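Local coordinates for protein adenosine deaminase 1 (Arthrobacter aurescens, PDB 3RYS) that probably catalyses the zinc-dependent hydrolytic deamination of adenine to hypoxanthine and ammonium, a step of purine salvage, at residues L137-D145 with P164-E174. Numbering follows the deposited sequence.
Sequences LLIAAFLRD and PIAGIGLDSAE. With ADE (adenine), chain D.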
loop_
_atom_site.group_PDB
_atom_site.type_symbol
_atom_site.label_atom_id
_atom_site.label_comp_id
_atom_site.label_asym_id
_atom_site.label_seq_id
_atom_site.Cartn_x
_atom_site.Cartn_y
_atom_site.Cartn_z
ATOM N N LEU A 137 -1.531 -11.477 0.913
ATOM C CA LEU A 137 -0.757 -11.521 2.148
ATOM C C LEU A 137 -1.183 -10.366 3.055
ATOM O O LEU A 137 -1.449 -9.257 2.584
ATOM C CB LEU A 137 0.750 -11.455 1.869
ATOM C CG LEU A 137 1.461 -12.748 1.445
ATOM C CD1 LEU A 137 1.020 -13.945 2.295
ATOM C CD2 LEU A 137 1.251 -13.037 -0.028
ATOM N N LEU A 138 -1.261 -10.631 4.354
ATOM C CA LEU A 138 -1.642 -9.596 5.302
ATOM C C LEU A 138 -0.412 -9.018 5.992
ATOM O O LEU A 138 0.395 -9.748 6.571
ATOM C CB LEU A 138 -2.629 -10.142 6.337
ATOM C CG LEU A 138 -3.257 -9.101 7.267
ATOM C CD1 LEU A 138 -3.750 -7.896 6.468
ATOM C CD2 LEU A 138 -4.386 -9.706 8.085
ATOM N N ILE A 139 -0.271 -7.701 5.918
ATOM C CA ILE A 139 0.845 -7.020 6.551
ATOM C C ILE A 139 0.351 -6.065 7.621
ATOM O O ILE A 139 -0.407 -5.140 7.337
ATOM C CB ILE A 139 1.680 -6.245 5.523
ATOM C CG1 ILE A 139 2.490 -7.218 4.671
ATOM C CG2 ILE A 139 2.616 -5.257 6.213
ATOM C CD1 ILE A 139 3.475 -6.530 3.762
ATOM N N ALA A 140 0.770 -6.300 8.859
ATOM C CA ALA A 140 0.436 -5.396 9.950
ATOM C C ALA A 140 1.393 -4.214 9.937
ATOM O O ALA A 140 2.609 -4.385 10.080
ATOM C CB ALA A 140 0.495 -6.120 11.280
ATOM N N ALA A 141 0.845 -3.018 9.737
ATOM C CA ALA A 141 1.649 -1.800 9.725
ATOM C C ALA A 141 1.503 -1.029 11.033
ATOM O O ALA A 141 0.422 -0.975 11.623
ATOM C CB ALA A 141 1.278 -0.924 8.544
ATOM N N PHE A 142 2.602 -0.426 11.474
ATOM C CA PHE A 142 2.636 0.266 12.754
ATOM C C PHE A 142 2.718 1.781 12.591
ATOM O O PHE A 142 3.380 2.281 11.689
ATOM C CB PHE A 142 3.781 -0.284 13.608
ATOM C CG PHE A 142 3.597 -1.732 13.990
ATOM C CD1 PHE A 142 3.030 -2.076 15.207
ATOM C CD2 PHE A 142 3.965 -2.747 13.119
ATOM C CE1 PHE A 142 2.847 -3.405 15.555
ATOM C CE2 PHE A 142 3.779 -4.079 13.464
ATOM C CZ PHE A 142 3.219 -4.405 14.683
ATOM N N LEU A 143 2.021 2.508 13.458
ATOM C CA LEU A 143 1.966 3.965 13.370
ATOM C C LEU A 143 3.226 4.595 13.946
ATOM O O LEU A 143 3.422 4.617 15.160
ATOM C CB LEU A 143 0.730 4.492 14.096
ATOM C CG LEU A 143 -0.568 3.777 13.705
ATOM C CD1 LEU A 143 -1.763 4.347 14.462
ATOM C CD2 LEU A 143 -0.794 3.854 12.201
ATOM N N ARG A 144 4.071 5.120 13.070
ATOM C CA ARG A 144 5.383 5.611 13.474
ATOM C C ARG A 144 5.319 6.802 14.426
ATOM O O ARG A 144 6.310 7.125 15.077
ATOM C CB ARG A 144 6.228 5.958 12.246
ATOM C CG ARG A 144 5.687 7.112 11.419
ATOM C CD ARG A 144 6.322 7.122 10.046
ATOM N NE ARG A 144 7.766 6.921 10.131
ATOM C CZ ARG A 144 8.531 6.548 9.111
ATOM N NH1 ARG A 144 7.992 6.327 7.921
ATOM N NH2 ARG A 144 9.835 6.386 9.282
ATOM N N ASP A 145 4.162 7.455 14.510
ATOM C CA ASP A 145 3.993 8.580 15.437
ATOM C C ASP A 145 3.372 8.155 16.766
ATOM O O ASP A 145 2.839 8.973 17.509
ATOM C CB ASP A 145 3.198 9.733 14.806
ATOM C CG ASP A 145 1.917 9.269 14.131
ATOM O OD1 ASP A 145 1.524 8.094 14.303
ATOM O OD2 ASP A 145 1.298 10.092 13.424
ATOM N N PRO A 164 -2.749 -14.126 11.238
ATOM C CA PRO A 164 -2.312 -14.519 9.891
ATOM C C PRO A 164 -1.543 -13.418 9.167
ATOM O O PRO A 164 -1.902 -13.064 8.041
ATOM C CB PRO A 164 -3.633 -14.787 9.153
ATOM C CG PRO A 164 -4.677 -14.880 10.202
ATOM C CD PRO A 164 -4.214 -14.016 11.327
ATOM N N ILE A 165 -0.497 -12.887 9.794
ATOM C CA ILE A 165 0.318 -11.861 9.156
ATOM C C ILE A 165 1.572 -12.468 8.535
ATOM O O ILE A 165 2.180 -13.377 9.104
ATOM C CB ILE A 165 0.703 -10.727 10.140
ATOM C CG1 ILE A 165 1.449 -11.285 11.355
ATOM C CG2 ILE A 165 -0.532 -9.970 10.587
ATOM C CD1 ILE A 165 1.858 -10.223 12.359
ATOM N N ALA A 166 1.945 -11.967 7.363
ATOM C CA ALA A 166 3.125 -12.450 6.659
ATOM C C ALA A 166 4.326 -11.556 6.942
ATOM O O ALA A 166 5.477 -11.979 6.827
ATOM C CB ALA A 166 2.852 -12.507 5.168
ATOM N N GLY A 167 4.053 -10.312 7.308
ATOM C CA GLY A 167 5.111 -9.349 7.527
ATOM C C GLY A 167 4.655 -8.120 8.287
ATOM O O GLY A 167 3.499 -8.010 8.699
ATOM N N ILE A 168 5.576 -7.184 8.459
ATOM C CA ILE A 168 5.330 -5.998 9.258
ATOM C C ILE A 168 5.659 -4.757 8.448
ATOM O O ILE A 168 6.557 -4.781 7.604
ATOM C CB ILE A 168 6.173 -6.036 10.542
ATOM C CG1 ILE A 168 5.577 -7.047 11.516
ATOM C CG2 ILE A 168 6.263 -4.672 11.183
ATOM C CD1 ILE A 168 6.113 -6.918 12.920
ATOM N N GLY A 169 4.920 -3.681 8.694
ATOM C CA GLY A 169 5.096 -2.450 7.950
ATOM C C GLY A 169 5.241 -1.258 8.869
ATOM O O GLY A 169 5.145 -1.386 10.085
ATOM N N LEU A 170 5.465 -0.090 8.282
ATOM C CA LEU A 170 5.693 1.120 9.054
ATOM C C LEU A 170 5.164 2.318 8.269
ATOM O O LEU A 170 5.681 2.645 7.206
ATOM C CB LEU A 170 7.193 1.265 9.345
ATOM C CG LEU A 170 7.735 2.150 10.477
ATOM C CD1 LEU A 170 7.950 3.574 10.004
ATOM C CD2 LEU A 170 6.850 2.109 11.721
ATOM N N ASP A 171 4.122 2.961 8.784
ATOM C CA ASP A 171 3.547 4.114 8.101
ATOM C C ASP A 171 3.141 5.235 9.061
ATOM O O ASP A 171 3.677 5.336 10.165
ATOM C CB ASP A 171 2.372 3.693 7.203
ATOM C CG ASP A 171 1.241 3.038 7.977
ATOM O OD1 ASP A 171 1.311 2.985 9.222
ATOM O OD2 ASP A 171 0.271 2.579 7.337
ATOM N N SER A 172 2.192 6.064 8.625
ATOM C CA SER A 172 1.792 7.276 9.341
ATOM C C SER A 172 2.829 8.402 9.178
ATOM O O SER A 172 3.746 8.291 8.358
ATOM C CB SER A 172 1.512 6.984 10.815
ATOM O OG SER A 172 0.751 8.030 11.389
ATOM N N ALA A 173 2.678 9.476 9.954
ATOM C CA ALA A 173 3.493 10.688 9.790
ATOM C C ALA A 173 5.006 10.432 9.802
ATOM O O ALA A 173 5.580 10.105 10.838
ATOM C CB ALA A 173 3.116 11.724 10.843
ATOM N N GLU A 174 5.648 10.608 8.650
ATOM C CA GLU A 174 7.056 10.241 8.503
ATOM C C GLU A 174 8.041 11.236 9.122
ATOM O O GLU A 174 8.887 10.860 9.935
ATOM C CB GLU A 174 7.412 10.014 7.033
ATOM C CG GLU A 174 8.860 9.571 6.844
ATOM C CD GLU A 174 9.202 9.249 5.401
ATOM O OE1 GLU A 174 8.397 9.577 4.503
ATOM O OE2 GLU A 174 10.283 8.670 5.164
HETATM N N9 ADE D . -0.883 5.765 6.036
HETATM C C8 ADE D . -1.692 5.358 5.008
HETATM N N7 ADE D . -1.220 5.627 3.809
HETATM C C5 ADE D . -0.013 6.260 4.075
HETATM C C6 ADE D . 0.979 6.801 3.229
HETATM N N6 ADE D . 0.891 6.782 1.894
HETATM N N1 ADE D . 2.063 7.362 3.812
HETATM C C2 ADE D . 2.141 7.378 5.151
HETATM N N3 ADE D . 1.276 6.903 6.051
HETATM C C4 ADE D . 0.211 6.353 5.441
HETATM O O HOH W 1 -0.561 -13.167 5.368
HETATM O O HOH W 2 5.187 6.571 6.864
#
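Arg144 reaches across the ends of two parallel strands, its guanidinium lying with one face against Glu174 CG. Its chain bends at CG-CD (chi3 -45°), which brings NH1 to a water 3.0 Å away in the guanidinium plane; that water donates to Ser172 O at 2.7 Å. NH1 also donates to the backbone O of His199, a zinc ligand, and NH2 to Asn177 O, while Glu174 sends its carboxylate on to the backbone N-H groups of Gly201, Glu203 and Gly204. Were Arg144 cut back to an alanine, the water and the carbonyls of His199 and Asn177 would probably lose this donor, and Glu174 CG the flat group packed against it. Behind this end run neighbouring strands of the TIM barrel, 135-143 and 167-171, joined by helix 148-160 as a beta-alpha-beta unit. Gly169 lets them close to 3.9 Å between its CA and Ala141 CA, where a CB would crowd Ala141 CB. On the helix side, the CE2 edge of the Phe142 ring meets Ile168 CG2 near the ring plane. The other face holds Asp171, beside His21, a zinc ligand. Arg144 N bonds Asp171 O at 2.9 Å, continuing the strand pairing one step beyond Leu143, just where Ser172 N donates to adenine N3, also 2.9 Å away.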